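Local atomic coordinates of MHC I-like leukocyte 2 long form (Mus musculus, PDB entry 6A97), a protein that belongs to the MHC class I family and binds heparan sulfate proteoglycans on the surface of fibroblasts. Residues Pro202-Thr208 against Thr220-Leu226; Thr22-Asn28 against Ala115-Leu121; Gly129-Leu133 against Gln145-Trp150; Thr232-Leu236 against Ala262-Ile266. All coordinates share one frame; numbering follows the deposited sequence.

Contact 1 (Pro202-Thr208 against Thr220-Leu226); sequences PPMVTVT and TCRAFNL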
# COMPACT_ATOMS: atom_id res chain seq x y z
N PRO A 202 0.51 5.56 17.30
CA PRO A 202 1.01 5.11 16.00
C PRO A 202 0.26 3.87 15.50
O PRO A 202 -0.36 3.17 16.30
CB PRO A 202 2.47 4.77 16.31
CG PRO A 202 2.42 4.28 17.72
CD PRO A 202 1.35 5.09 18.41
N PRO A 203 0.32 3.61 14.19
CA PRO A 203 -0.20 2.34 13.66
C PRO A 203 0.57 1.16 14.24
O PRO A 203 1.69 1.34 14.72
CB PRO A 203 0.03 2.45 12.15
CG PRO A 203 0.30 3.89 11.89
CD PRO A 203 0.93 4.43 13.13
N MET A 204 -0.01 -0.03 14.19
CA MET A 204 0.71 -1.23 14.61
C MET A 204 0.45 -2.37 13.63
O MET A 204 -0.57 -2.38 12.94
CB MET A 204 0.30 -1.64 16.03
CG MET A 204 -1.08 -2.24 16.13
SD MET A 204 -1.40 -2.93 17.76
CE MET A 204 -0.33 -4.36 17.73
N VAL A 205 1.38 -3.32 13.59
CA VAL A 205 1.26 -4.45 12.69
C VAL A 205 1.39 -5.75 13.47
O VAL A 205 2.23 -5.85 14.36
CB VAL A 205 2.33 -4.41 11.58
CG1 VAL A 205 2.30 -5.68 10.74
CG2 VAL A 205 2.13 -3.18 10.71
N THR A 206 0.56 -6.73 13.14
CA THR A 206 0.73 -8.08 13.67
C THR A 206 0.87 -9.07 12.52
O THR A 206 0.34 -8.86 11.43
CB THR A 206 -0.45 -8.51 14.56
OG1 THR A 206 -1.63 -8.63 13.76
CG2 THR A 206 -0.68 -7.51 15.69
N VAL A 207 1.59 -10.16 12.78
CA VAL A 207 1.70 -11.25 11.82
C VAL A 207 1.31 -12.55 12.50
O VAL A 207 1.87 -12.90 13.54
CB VAL A 207 3.12 -11.38 11.25
CG1 VAL A 207 3.24 -12.63 10.39
CG2 VAL A 207 3.49 -10.13 10.46
N THR A 208 0.34 -13.26 11.93
CA THR A 208 -0.05 -14.56 12.46
C THR A 208 0.16 -15.65 11.42
O THR A 208 0.15 -15.39 10.21
CB THR A 208 -1.52 -14.57 12.92
OG1 THR A 208 -2.37 -14.31 11.80
CG2 THR A 208 -1.75 -13.52 13.99
N THR A 220 -0.72 -14.18 7.77
CA THR A 220 -1.64 -13.05 7.72
C THR A 220 -1.05 -11.83 8.41
O THR A 220 -0.67 -11.87 9.58
CB THR A 220 -2.98 -13.39 8.37
OG1 THR A 220 -3.56 -14.50 7.67
CG2 THR A 220 -3.93 -12.20 8.29
N CYS A 221 -0.97 -10.74 7.65
CA CYS A 221 -0.49 -9.48 8.18
C CYS A 221 -1.67 -8.53 8.41
O CYS A 221 -2.45 -8.29 7.49
CB CYS A 221 0.52 -8.85 7.23
SG CYS A 221 1.11 -7.25 7.76
N ARG A 222 -1.79 -8.00 9.63
CA ARG A 222 -2.84 -7.04 9.94
C ARG A 222 -2.26 -5.73 10.45
O ARG A 222 -1.36 -5.73 11.28
CB ARG A 222 -3.81 -7.60 10.97
CG ARG A 222 -4.59 -8.82 10.51
CD ARG A 222 -5.47 -9.36 11.63
NE ARG A 222 -6.59 -8.46 11.90
CZ ARG A 222 -7.50 -8.65 12.85
NH1 ARG A 222 -7.42 -9.72 13.64
NH2 ARG A 222 -8.48 -7.78 13.01
N ALA A 223 -2.78 -4.62 9.95
CA ALA A 223 -2.40 -3.30 10.43
C ALA A 223 -3.56 -2.70 11.20
O ALA A 223 -4.67 -2.66 10.70
CB ALA A 223 -1.98 -2.40 9.28
N PHE A 224 -3.30 -2.24 12.42
CA PHE A 224 -4.33 -1.64 13.27
C PHE A 224 -4.06 -0.17 13.52
O PHE A 224 -2.95 0.32 13.31
CB PHE A 224 -4.42 -2.36 14.62
CG PHE A 224 -4.81 -3.80 14.53
CD1 PHE A 224 -3.84 -4.78 14.32
CD2 PHE A 224 -6.13 -4.20 14.67
CE1 PHE A 224 -4.19 -6.11 14.24
CE2 PHE A 224 -6.48 -5.53 14.59
CZ PHE A 224 -5.51 -6.49 14.38
N ASN A 225 -5.10 0.53 13.98
CA ASN A 225 -4.96 1.89 14.50
C ASN A 225 -4.52 2.87 13.44
O ASN A 225 -3.69 3.74 13.70
CB ASN A 225 -3.98 1.92 15.67
CG ASN A 225 -4.30 3.00 16.68
OD1 ASN A 225 -5.47 3.21 17.02
ND2 ASN A 225 -3.28 3.69 17.17
N LEU A 226 -5.06 2.71 12.24
CA LEU A 226 -4.82 3.67 11.17
C LEU A 226 -5.76 4.86 11.37
O LEU A 226 -6.96 4.68 11.54
CB LEU A 226 -5.05 3.01 9.80
CG LEU A 226 -4.29 1.69 9.62
CD1 LEU A 226 -4.64 1.02 8.30
CD2 LEU A 226 -2.79 1.91 9.74
O HOH W 1 -1.89 -10.63 11.83
O HOH W 2 -2.85 -16.65 9.08
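Two donors reach Thr-220 O: the backbone N of Thr-208 at 2.9 Å and a water at 2.8 Å. That water also bonds Thr-206 OG1 and, weakly, Thr-206 O, so it fastens a side chain of one strand to the backbone of the other. The strands form an antiparallel hairpin of the immunoglobulin C1-set fold, here the alpha-3 domain, and paired backbone bonds run from Met-204/Phe-224 through Thr-206/Arg-222 to Thr-208/Thr-220. Val-205, Val-207, Cys-221 and Ala-223 turn to the interior of the sandwich, where Val-205 CG1 lies 3.6 Å from Cys-221 SG, the sulfur disulfide-bonded to Cys-278. The other face carries Met-204, Thr-206, Arg-222 and Phe-224, which are packed against the chain of another protein, probably beta2-microglobulin as in class I relatives. There Met-204 CG meets Phe-224 CB, and its sulfur stands obliquely to the ring in a Met-aromatic contact, SD to centroid 5.5 Å. Thr-206 approaches the same ring differently: chi1 of 66° tucks OG1 between the two backbone arms at CA, and OG1 then lies at the ring edge, 3.6 Å from Phe-224 CE1. Phe-224 CZ in turn sits over the centre of the Arg-222 guanidinium, which also bonds Gln-261 and the partner chain's backbone. Just ahead of the first strand, Asn-225 ND2 donates to Pro-202 O at 3.1 Å; the N-H points almost straight at the oxygen (176°), yet ND2 stands 56° out of the carbonyl plane.

Contact 2 (Thr22-Asn28 against Ala115-Leu121); sequences THTLRYN and ATLGCEL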
# COMPACT_ATOMS: atom_id res chain seq x y z
N THR A 22 -5.84 20.11 1.30
CA THR A 22 -7.04 19.78 0.54
C THR A 22 -8.09 19.05 1.39
O THR A 22 -7.76 18.16 2.17
CB THR A 22 -6.70 18.94 -0.71
OG1 THR A 22 -7.90 18.60 -1.42
CG2 THR A 22 -5.96 17.66 -0.32
N HIS A 23 -9.35 19.46 1.26
CA HIS A 23 -10.41 18.89 2.07
C HIS A 23 -11.69 18.68 1.27
O HIS A 23 -11.92 19.35 0.26
CB HIS A 23 -10.70 19.79 3.27
CG HIS A 23 -9.53 19.99 4.17
ND1 HIS A 23 -9.15 19.07 5.12
CD2 HIS A 23 -8.64 21.01 4.27
CE1 HIS A 23 -8.08 19.51 5.76
NE2 HIS A 23 -7.76 20.69 5.27
N THR A 24 -12.51 17.74 1.72
CA THR A 24 -13.75 17.41 1.02
C THR A 24 -14.95 17.37 1.96
O THR A 24 -14.87 16.84 3.07
CB THR A 24 -13.63 16.06 0.29
OG1 THR A 24 -12.45 16.06 -0.53
CG2 THR A 24 -14.85 15.81 -0.59
N LEU A 25 -16.06 17.93 1.50
CA LEU A 25 -17.34 17.82 2.18
C LEU A 25 -18.28 17.04 1.28
O LEU A 25 -18.46 17.40 0.12
CB LEU A 25 -17.92 19.19 2.51
CG LEU A 25 -19.39 19.24 2.93
CD1 LEU A 25 -19.63 18.38 4.16
CD2 LEU A 25 -19.84 20.67 3.19
N ARG A 26 -18.87 15.96 1.79
CA ARG A 26 -19.74 15.13 0.98
C ARG A 26 -21.04 14.79 1.69
O ARG A 26 -21.02 14.34 2.84
CB ARG A 26 -19.02 13.83 0.57
CG ARG A 26 -19.88 12.90 -0.28
CD ARG A 26 -19.14 11.60 -0.59
NE ARG A 26 -17.93 11.83 -1.38
CZ ARG A 26 -17.88 11.77 -2.71
NH1 ARG A 26 -16.73 11.99 -3.33
NH2 ARG A 26 -18.96 11.48 -3.41
N TYR A 27 -22.15 15.00 1.00
CA TYR A 27 -23.47 14.63 1.49
C TYR A 27 -23.91 13.37 0.77
O TYR A 27 -24.02 13.38 -0.46
CB TYR A 27 -24.49 15.74 1.23
CG TYR A 27 -24.18 17.09 1.83
CD1 TYR A 27 -23.29 17.96 1.21
CD2 TYR A 27 -24.81 17.51 3.00
CE1 TYR A 27 -23.01 19.20 1.75
CE2 TYR A 27 -24.55 18.76 3.54
CZ TYR A 27 -23.65 19.60 2.92
OH TYR A 27 -23.37 20.84 3.45
N ASN A 28 -24.13 12.29 1.51
CA ASN A 28 -24.74 11.10 0.94
C ASN A 28 -26.21 11.04 1.33
O ASN A 28 -26.54 10.86 2.51
CB ASN A 28 -24.00 9.84 1.39
CG ASN A 28 -22.77 9.56 0.53
OD1 ASN A 28 -22.39 10.37 -0.30
ND2 ASN A 28 -22.16 8.40 0.74
N ALA A 115 -28.39 10.29 -3.77
CA ALA A 115 -27.65 11.44 -4.25
C ALA A 115 -26.33 11.54 -3.51
O ALA A 115 -26.27 11.27 -2.32
CB ALA A 115 -28.46 12.72 -4.08
N THR A 116 -25.27 11.90 -4.22
CA THR A 116 -24.06 12.30 -3.53
C THR A 116 -23.66 13.66 -4.06
O THR A 116 -23.74 13.92 -5.27
CB THR A 116 -22.92 11.26 -3.68
OG1 THR A 116 -21.83 11.66 -2.85
CG2 THR A 116 -22.43 11.14 -5.14
N LEU A 117 -23.26 14.54 -3.16
CA LEU A 117 -22.97 15.91 -3.57
C LEU A 117 -22.06 16.57 -2.57
O LEU A 117 -21.90 16.08 -1.45
CB LEU A 117 -24.29 16.68 -3.74
CG LEU A 117 -25.17 16.93 -2.50
CD1 LEU A 117 -24.96 18.33 -1.92
CD2 LEU A 117 -26.63 16.63 -2.79
N GLY A 118 -21.45 17.67 -2.97
CA GLY A 118 -20.59 18.40 -2.06
C GLY A 118 -19.54 19.22 -2.77
O GLY A 118 -19.70 19.59 -3.93
N CYS A 119 -18.46 19.52 -2.07
CA CYS A 119 -17.42 20.39 -2.60
C CYS A 119 -16.06 19.98 -2.08
O CYS A 119 -15.95 19.33 -1.04
CB CYS A 119 -17.70 21.85 -2.24
SG CYS A 119 -17.68 22.17 -0.45
N GLU A 120 -15.03 20.36 -2.83
CA GLU A 120 -13.67 19.99 -2.50
C GLU A 120 -12.80 21.24 -2.44
O GLU A 120 -12.71 21.99 -3.42
CB GLU A 120 -13.13 19.00 -3.53
CG GLU A 120 -11.75 18.45 -3.23
CD GLU A 120 -11.36 17.34 -4.19
OE1 GLU A 120 -10.59 16.45 -3.78
OE2 GLU A 120 -11.83 17.36 -5.34
N LEU A 121 -12.18 21.48 -1.29
CA LEU A 121 -11.27 22.60 -1.13
C LEU A 121 -9.89 22.22 -1.65
O LEU A 121 -9.27 21.29 -1.15
CB LEU A 121 -11.20 23.03 0.33
CG LEU A 121 -10.26 24.19 0.68
CD1 LEU A 121 -10.77 25.50 0.09
CD2 LEU A 121 -10.09 24.29 2.19
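Arg-26 and Asn-28 converge on one hydroxyl of the facing strand, Thr-116 OG1. The arginine chain leaves CB with CG opposite the backbone N (chi1 180°), bends at chi3 and passes Thr-116 at a slant, so that the hydroxyl meets the edge of the guanidinium, NH2 2.9 Å from OG1. Asn-28 instead runs parallel to Thr-116, and its OD1 accepts a hydrogen bond from the hydroxyl at 2.9 Å. Thr-116 OG1 thus accepts from one group and donates to the other, which fixes its rotation. An aromatic side chain of another protein's chain packs on Asn-28 and Thr-116.

On the other face Tyr-27 and Leu-117 meet at a slant, with Tyr-27 CD1 3.6 Å from Leu-117 CD1, while Leu-117 O lies at the edge of the ring. His-23 runs alongside Leu-121, whose CD2 reaches the imidazole edge; His-23 ND1 bonds Asp-49. At that end Leu-121 O accepts both His-23 N and Thr-22 OG1, each at 3.0 Å. Helix 171-193 lies over this face, tied down by the Cys-119 to Cys-182 disulfide. Such a central antiparallel pair, joining the alpha-1 and alpha-2 halves of an eight-stranded sheet below two helices, is the hallmark of the MHC class I platform.

Contact 3 (Gly129-Leu133 against Gln145-Trp150); sequences GFWHL and QKTLTW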
# COMPACT_ATOMS: atom_id res chain seq x y z
N GLY A 129 -17.07 21.73 -6.96
CA GLY A 129 -18.33 21.14 -6.53
C GLY A 129 -18.75 19.95 -7.38
O GLY A 129 -18.28 19.78 -8.50
N PHE A 130 -19.64 19.12 -6.83
CA PHE A 130 -20.16 17.97 -7.56
C PHE A 130 -21.56 17.61 -7.08
O PHE A 130 -21.92 17.89 -5.93
CB PHE A 130 -19.22 16.76 -7.43
CG PHE A 130 -19.05 16.27 -6.02
CD1 PHE A 130 -18.07 16.80 -5.19
CD2 PHE A 130 -19.85 15.25 -5.53
CE1 PHE A 130 -17.92 16.35 -3.89
CE2 PHE A 130 -19.70 14.79 -4.23
CZ PHE A 130 -18.73 15.34 -3.41
N TRP A 131 -22.34 16.99 -7.95
CA TRP A 131 -23.68 16.51 -7.59
C TRP A 131 -24.12 15.40 -8.53
O TRP A 131 -24.32 15.62 -9.73
CB TRP A 131 -24.68 17.67 -7.61
CG TRP A 131 -26.00 17.37 -6.97
CD1 TRP A 131 -26.63 16.16 -6.91
CD2 TRP A 131 -26.85 18.30 -6.28
NE1 TRP A 131 -27.82 16.28 -6.23
CE2 TRP A 131 -27.98 17.59 -5.84
CE3 TRP A 131 -26.76 19.67 -6.00
CZ2 TRP A 131 -29.02 18.19 -5.13
CZ3 TRP A 131 -27.80 20.27 -5.30
CH2 TRP A 131 -28.91 19.53 -4.87
N HIS A 132 -24.27 14.20 -7.98
CA HIS A 132 -24.71 13.04 -8.76
C HIS A 132 -25.97 12.43 -8.16
O HIS A 132 -26.14 12.42 -6.94
CB HIS A 132 -23.62 11.97 -8.82
CG HIS A 132 -22.27 12.49 -9.21
ND1 HIS A 132 -21.88 12.64 -10.53
CD2 HIS A 132 -21.22 12.90 -8.46
CE1 HIS A 132 -20.65 13.11 -10.57
NE2 HIS A 132 -20.22 13.28 -9.33
N LEU A 133 -26.86 11.94 -9.02
CA LEU A 133 -28.01 11.17 -8.57
C LEU A 133 -27.87 9.73 -9.04
O LEU A 133 -27.32 9.46 -10.11
CB LEU A 133 -29.32 11.77 -9.09
CG LEU A 133 -29.64 13.22 -8.74
CD1 LEU A 133 -30.92 13.65 -9.43
CD2 LEU A 133 -29.79 13.37 -7.24
N GLN A 145 -20.47 20.90 -14.09
CA GLN A 145 -19.97 22.14 -13.50
C GLN A 145 -19.66 23.20 -14.55
O GLN A 145 -19.95 24.38 -14.36
CB GLN A 145 -18.72 21.86 -12.66
CG GLN A 145 -18.95 20.85 -11.55
CD GLN A 145 -19.96 21.33 -10.53
OE1 GLN A 145 -20.82 20.57 -10.09
NE2 GLN A 145 -19.87 22.61 -10.15
N LYS A 146 -19.06 22.77 -15.66
CA LYS A 146 -18.71 23.68 -16.75
C LYS A 146 -19.96 24.19 -17.47
O LYS A 146 -20.10 25.38 -17.73
CB LYS A 146 -17.77 23.00 -17.74
CG LYS A 146 -16.46 22.52 -17.14
CD LYS A 146 -15.59 23.70 -16.73
CE LYS A 146 -14.25 23.24 -16.18
NZ LYS A 146 -14.42 22.57 -14.86
N THR A 147 -20.86 23.26 -17.78
CA THR A 147 -22.03 23.55 -18.61
C THR A 147 -23.18 24.17 -17.80
O THR A 147 -23.97 24.94 -18.34
CB THR A 147 -22.50 22.26 -19.32
OG1 THR A 147 -21.56 21.92 -20.35
CG2 THR A 147 -23.86 22.43 -19.95
N LEU A 148 -23.23 23.84 -16.51
CA LEU A 148 -24.33 24.25 -15.61
C LEU A 148 -25.65 23.63 -16.04
O LEU A 148 -26.70 24.26 -15.95
CB LEU A 148 -24.46 25.77 -15.53
CG LEU A 148 -23.25 26.55 -15.02
CD1 LEU A 148 -23.60 28.02 -14.85
CD2 LEU A 148 -22.74 25.96 -13.71
N THR A 149 -25.60 22.39 -16.50
CA THR A 149 -26.79 21.64 -16.87
C THR A 149 -26.64 20.20 -16.41
O THR A 149 -25.52 19.72 -16.18
CB THR A 149 -27.05 21.69 -18.40
OG1 THR A 149 -26.80 23.01 -18.89
CG2 THR A 149 -28.49 21.30 -18.73
N TRP A 150 -27.76 19.50 -16.27
CA TRP A 150 -27.73 18.10 -15.87
C TRP A 150 -27.46 17.15 -17.03
O TRP A 150 -28.06 17.25 -18.10
CB TRP A 150 -29.05 17.73 -15.19
CG TRP A 150 -29.18 18.33 -13.83
CD1 TRP A 150 -29.79 19.51 -13.51
CD2 TRP A 150 -28.68 17.79 -12.60
NE1 TRP A 150 -29.71 19.73 -12.15
CE2 TRP A 150 -29.03 18.69 -11.57
CE3 TRP A 150 -27.97 16.63 -12.27
CZ2 TRP A 150 -28.70 18.47 -10.24
CZ3 TRP A 150 -27.64 16.41 -10.94
CH2 TRP A 150 -28.01 17.32 -9.94
O HOH W 3 -17.51 23.45 -9.45
O HOH W 4 -21.17 17.16 -10.65
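One face of the Trp-131 indole receives the edge of Trp-150. CH2 of Trp-150 stands 3.5 Å above that face, displaced from its centre and nearest to Trp-131 CD1, and the planes meet at 79°: a T-shaped pair with centroids 5.0 Å apart. Trp-131 CD1 lies close to the plane of the Trp-150 ring, and Leu-133 CG approaches the same benzene end obliquely, 4.4 Å from CZ3. The far end of Trp-150 is fixed too, since NE1 donates to Pro-169 O, and Phe-143 makes another edge-to-face pair with it.

Gln-145 meets the strand at its other end. A bend at chi2 (-63°) brings the amide against Gly-129 O, with OE1 3.1 Å from that oxygen, two acceptors that do not bond. Water links the two segments: one molecule accepts from Gly-129 N and, weakly, from Gln-145 NE2, and a second accepts from Trp-131 N at 2.9 Å and donates weakly to Gln-145 OE1. Both segments belong to the alpha-2 half of the MHC-type platform, beside helix 171-193. Thus C-H edge meets pi face in the buried part, while two weak water bonds and facing acceptors suggest that this strand holds the amide loosely.

Contact 4 (Thr232-Leu236 against Ala262-Ile266); sequences TLVWL and ARVSI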
# COMPACT_ATOMS: atom_id res chain seq x y z
N THR A 232 -0.88 1.11 2.74
CA THR A 232 -0.46 0.03 1.86
C THR A 232 0.23 -1.05 2.67
O THR A 232 1.02 -0.77 3.58
CB THR A 232 0.50 0.52 0.75
OG1 THR A 232 1.71 1.03 1.33
CG2 THR A 232 -0.15 1.60 -0.10
N LEU A 233 -0.09 -2.30 2.35
CA LEU A 233 0.58 -3.45 2.93
C LEU A 233 1.24 -4.24 1.81
O LEU A 233 0.65 -4.44 0.75
CB LEU A 233 -0.40 -4.34 3.69
CG LEU A 233 -0.89 -3.88 5.06
CD1 LEU A 233 -1.99 -4.80 5.56
CD2 LEU A 233 0.27 -3.84 6.06
N VAL A 234 2.47 -4.68 2.05
CA VAL A 234 3.17 -5.49 1.07
C VAL A 234 3.87 -6.65 1.76
O VAL A 234 4.50 -6.47 2.80
CB VAL A 234 4.19 -4.66 0.25
CG1 VAL A 234 5.12 -3.89 1.17
CG2 VAL A 234 4.99 -5.55 -0.69
N TRP A 235 3.71 -7.85 1.21
CA TRP A 235 4.49 -8.99 1.65
C TRP A 235 5.78 -9.03 0.84
O TRP A 235 5.76 -8.92 -0.39
CB TRP A 235 3.71 -10.30 1.48
CG TRP A 235 2.87 -10.65 2.66
CD1 TRP A 235 1.51 -10.59 2.75
CD2 TRP A 235 3.34 -11.10 3.94
NE1 TRP A 235 1.10 -10.99 3.99
CE2 TRP A 235 2.20 -11.31 4.75
CE3 TRP A 235 4.60 -11.35 4.48
CZ2 TRP A 235 2.29 -11.75 6.06
CZ3 TRP A 235 4.69 -11.79 5.79
CH2 TRP A 235 3.55 -11.99 6.56
N LEU A 236 6.90 -9.17 1.54
CA LEU A 236 8.21 -9.15 0.91
C LEU A 236 8.92 -10.48 1.08
O LEU A 236 8.96 -11.03 2.17
CB LEU A 236 9.08 -8.02 1.49
CG LEU A 236 8.57 -6.59 1.31
CD1 LEU A 236 9.32 -5.64 2.24
CD2 LEU A 236 8.71 -6.14 -0.12
N ALA A 262 -6.38 -2.99 8.22
CA ALA A 262 -6.19 -3.62 6.92
C ALA A 262 -5.60 -5.02 7.08
O ALA A 262 -5.10 -5.38 8.15
CB ALA A 262 -5.31 -2.76 6.04
N ARG A 263 -5.65 -5.80 6.01
CA ARG A 263 -5.25 -7.20 6.09
C ARG A 263 -4.78 -7.72 4.74
O ARG A 263 -5.39 -7.42 3.71
CB ARG A 263 -6.42 -8.04 6.62
CG ARG A 263 -6.32 -9.53 6.37
CD ARG A 263 -7.55 -10.25 6.93
NE ARG A 263 -8.79 -9.75 6.33
CZ ARG A 263 -10.00 -9.97 6.83
NH1 ARG A 263 -10.15 -10.66 7.95
NH2 ARG A 263 -11.07 -9.48 6.21
N VAL A 264 -3.68 -8.47 4.73
CA VAL A 264 -3.21 -9.16 3.53
C VAL A 264 -2.65 -10.52 3.93
O VAL A 264 -1.86 -10.61 4.87
CB VAL A 264 -2.11 -8.38 2.77
CG1 VAL A 264 -1.73 -9.11 1.50
CG2 VAL A 264 -2.58 -6.98 2.42
N SER A 265 -3.07 -11.56 3.23
CA SER A 265 -2.57 -12.91 3.50
C SER A 265 -1.88 -13.51 2.29
O SER A 265 -2.17 -13.14 1.15
CB SER A 265 -3.72 -13.82 3.95
OG SER A 265 -4.19 -13.43 5.23
N ILE A 266 -0.95 -14.44 2.55
CA ILE A 266 -0.31 -15.23 1.51
C ILE A 266 -0.16 -16.66 2.00
O ILE A 266 -0.22 -16.92 3.20
CB ILE A 266 1.09 -14.70 1.13
CG1 ILE A 266 1.98 -14.61 2.37
CG2 ILE A 266 0.98 -13.33 0.44
CD1 ILE A 266 3.41 -14.19 2.07
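Trp-235 reaches across from one sheet of the immunoglobulin sandwich to the other, meeting Ile-266 and Val-264. Its CB begins 3.9 Å from Ile-266 CD1. At CG and CD2 that same methyl comes over the indole face, making a CH-pi contact 3.8 Å from the centroid of the five-membered ring. CD1 touches two branches, Ile-266 CG2 and Val-264 CG1, the latter at 3.8 Å. NE1 then donates to Val-264 O at 3.1 Å with a fairly straight N-H (165°). The oxygen lies close to the ring plane, but the donor stands 63° out of the carbonyl plane; Val-264 O also accepts the backbone N of Cys-221 in the neighbouring strand, so one carbonyl serves both a sheet bond and the indole. The benzene end packs on Cys-221, half of the domain's disulfide, giving the tryptophan-beside-disulfide core of immunoglobulin domains. CG1 of Ile-266 is wedged between its two backbone neighbours (chi1 56°), and this carries CD1 over the ring.

Leu-233, two residues earlier, continues the apolar layer. It runs antiparallel alongside Val-264, CB lying 3.7 Å from Val-264 CG2, and its CD1 ends against Ala-262 CB at 3.9 Å.

In the fold
The four contacts fall into two pairs, one in each domain. Contacts 2 and 3 share the platform sheet, where strands 113-121 and 127-135 are neighbours: Phe-130 N lies 2.9 Å from Gly-118 O, and Leu-117 CD2 packs on Trp-131 CE2. Their centres are 13 Å apart. Contacts 1 and 4, with centres 10 Å apart, meet in the alpha-3 domain: strand 217-226 pairs with 260-268, and Thr-220 OG1 and Ser-265 OG are hydrogen-bonded at 2.7 Å. Contacts of one pair do not touch those of the other; contacts 1 and 2 come no closer than about 16 Å between nearest atoms, and the centres of contacts 1 and 3 are 41 Å apart.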